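Local coordinates for DNA repair and recombination protein RadB (Thermococcus kodakarensis, PDB 2CVH) that probably takes part in archaeal DNA repair and homologous recombination as a RecA-like protein that binds DNA and hydrolyses ATP only very weakly, at residues 28-33 / 189-194. Numbering follows the deposited sequence.
Sequences PYASGK and GLRVAV
Arg191 reaches from strand 190-197 to the backbone carbonyl of Ala30, in the loop between strand 22-26 and helix 33-44. Its guanidinium comes side-on: NE donates to Ala30 O at 2.8 Å and NH2 donates to the same Ala30 O at 2.7 Å. One oxygen thus accepts from two donors, NE on a lone pair in the carbonyl plane and NH2 tilted 29° from it. Both N-H...O angles, near 140°, are bent, as expected when two neighbouring N-H groups converge on a single atom. The remaining nitrogen turns back to its own strand, where Arg191 NH1 donates to Leu190 O at 2.7 Å from above the carbonyl plane, not along a lone pair; bonds at both ends thus fix the rotation of the flat group. A bend at chi2 (-71°) carries the aliphatic part past the next carbonyl, with Arg191 CD 3.3 Å from Ser31 O. Ala30, at positive phi in the type II turn from Pro28 to Ser31, offers its carbonyl while its small methyl, CB, stays 4.1 Å from Arg191 NH2. Gly32, just before helix 33-44, also has positive phi, with backbone angles at which a CB would press on the carbonyl O of Ser31, which suits glycine. A leucine in place of Arg191 would probably leave Ala30 O without either of its two side-chain donors and the turn less firmly held. The loop matches the Walker A motif of RecA-like ATPases and is predicted to bind ATP; Lys33 NZ bonds Gly27 O and Gln154 OE1. Arginine's paired donors thus tie the turn backbone of this loop to strand 190-197, spending them on neutral carbonyl oxygens rather than on a carboxylate.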
loop_
_atom_site.group_PDB
_atom_site.type_symbol
_atom_site.label_atom_id
_atom_site.label_comp_id
_atom_site.label_asym_id
_atom_site.label_seq_id
_atom_site.Cartn_x
_atom_site.Cartn_y
_atom_site.Cartn_z
ATOM N N PRO A 28 9.960 3.335 -5.805
ATOM C CA PRO A 28 9.781 4.164 -7.003
ATOM C C PRO A 28 8.638 3.665 -7.895
ATOM O O PRO A 28 8.028 2.622 -7.621
ATOM C CB PRO A 28 11.131 4.032 -7.700
ATOM C CG PRO A 28 11.511 2.631 -7.404
ATOM C CD PRO A 28 11.134 2.454 -5.941
ATOM N N TYR A 29 8.324 4.409 -8.947
ATOM C CA TYR A 29 7.250 3.975 -9.835
ATOM C C TYR A 29 7.671 2.688 -10.512
ATOM O O TYR A 29 8.859 2.450 -10.709
ATOM C CB TYR A 29 6.905 5.063 -10.849
ATOM C CG TYR A 29 6.323 6.271 -10.165
ATOM C CD1 TYR A 29 7.131 7.351 -9.815
ATOM C CD2 TYR A 29 4.969 6.322 -9.824
ATOM C CE1 TYR A 29 6.611 8.458 -9.146
ATOM C CE2 TYR A 29 4.440 7.422 -9.153
ATOM C CZ TYR A 29 5.266 8.486 -8.819
ATOM O OH TYR A 29 4.756 9.589 -8.172
ATOM N N ALA A 30 6.707 1.826 -10.800
ATOM C CA ALA A 30 6.992 0.534 -11.417
ATOM C C ALA A 30 7.793 -0.378 -10.481
ATOM O O ALA A 30 8.263 -1.444 -10.897
ATOM C CB ALA A 30 7.712 0.711 -12.749
ATOM N N SER A 31 7.912 0.017 -9.206
ATOM C CA SER A 31 8.628 -0.800 -8.215
ATOM C C SER A 31 7.732 -1.985 -7.918
ATOM O O SER A 31 8.194 -3.010 -7.409
ATOM C CB SER A 31 8.894 -0.016 -6.920
ATOM O OG SER A 31 7.687 0.383 -6.255
ATOM N N GLY A 32 6.432 -1.822 -8.204
ATOM C CA GLY A 32 5.477 -2.893 -7.982
ATOM C C GLY A 32 4.572 -2.683 -6.780
ATOM O O GLY A 32 3.813 -3.587 -6.425
ATOM N N LYS A 33 4.631 -1.510 -6.147
ATOM C CA LYS A 33 3.802 -1.244 -4.969
ATOM C C LYS A 33 2.299 -1.224 -5.282
ATOM O O LYS A 33 1.509 -1.890 -4.601
ATOM C CB LYS A 33 4.264 0.004 -4.234
ATOM C CG LYS A 33 4.312 1.256 -5.028
ATOM C CD LYS A 33 5.012 2.340 -4.219
ATOM C CE LYS A 33 4.721 3.719 -4.772
ATOM N NZ LYS A 33 5.361 4.010 -6.073
ATOM N N GLY A 189 11.207 -6.186 -15.121
ATOM C CA GLY A 189 10.226 -6.752 -14.195
ATOM C C GLY A 189 10.729 -7.355 -12.881
ATOM O O GLY A 189 9.917 -7.713 -12.013
ATOM N N LEU A 190 12.051 -7.454 -12.724
ATOM C CA LEU A 190 12.682 -8.042 -11.531
ATOM C C LEU A 190 12.678 -7.069 -10.346
ATOM O O LEU A 190 13.099 -5.910 -10.465
ATOM C CB LEU A 190 14.124 -8.464 -11.828
ATOM C CG LEU A 190 14.566 -9.907 -11.578
ATOM C CD1 LEU A 190 16.038 -9.890 -11.321
ATOM C CD2 LEU A 190 13.875 -10.563 -10.399
ATOM N N ARG A 191 12.254 -7.572 -9.194
ATOM C CA ARG A 191 12.147 -6.741 -8.002
ATOM C C ARG A 191 12.480 -7.516 -6.731
ATOM O O ARG A 191 12.504 -8.751 -6.715
ATOM C CB ARG A 191 10.697 -6.250 -7.871
ATOM C CG ARG A 191 10.127 -5.494 -9.061
ATOM C CD ARG A 191 10.741 -4.129 -9.192
ATOM N NE ARG A 191 10.155 -3.404 -10.318
ATOM C CZ ARG A 191 10.672 -3.348 -11.549
ATOM N NH1 ARG A 191 11.821 -3.974 -11.845
ATOM N NH2 ARG A 191 10.018 -2.678 -12.496
ATOM N N VAL A 192 12.688 -6.778 -5.650
ATOM C CA VAL A 192 12.937 -7.404 -4.357
ATOM C C VAL A 192 12.266 -6.529 -3.298
ATOM O O VAL A 192 12.262 -5.301 -3.407
ATOM C CB VAL A 192 14.470 -7.558 -4.059
ATOM C CG1 VAL A 192 15.136 -6.175 -3.978
ATOM C CG2 VAL A 192 14.715 -8.417 -2.758
ATOM N N ALA A 193 11.609 -7.158 -2.337
ATOM C CA ALA A 193 10.992 -6.402 -1.255
ATOM C C ALA A 193 11.850 -6.628 0.018
ATOM O O ALA A 193 12.348 -7.724 0.256
ATOM C CB ALA A 193 9.547 -6.885 -1.018
ATOM N N VAL A 194 12.059 -5.582 0.799
ATOM C CA VAL A 194 12.805 -5.728 2.026
ATOM C C VAL A 194 11.877 -5.338 3.168
ATOM O O VAL A 194 11.244 -4.275 3.133
ATOM C CB VAL A 194 14.057 -4.830 2.042
ATOM C CG1 VAL A 194 14.829 -5.021 3.353
ATOM C CG2 VAL A 194 14.959 -5.160 0.857
#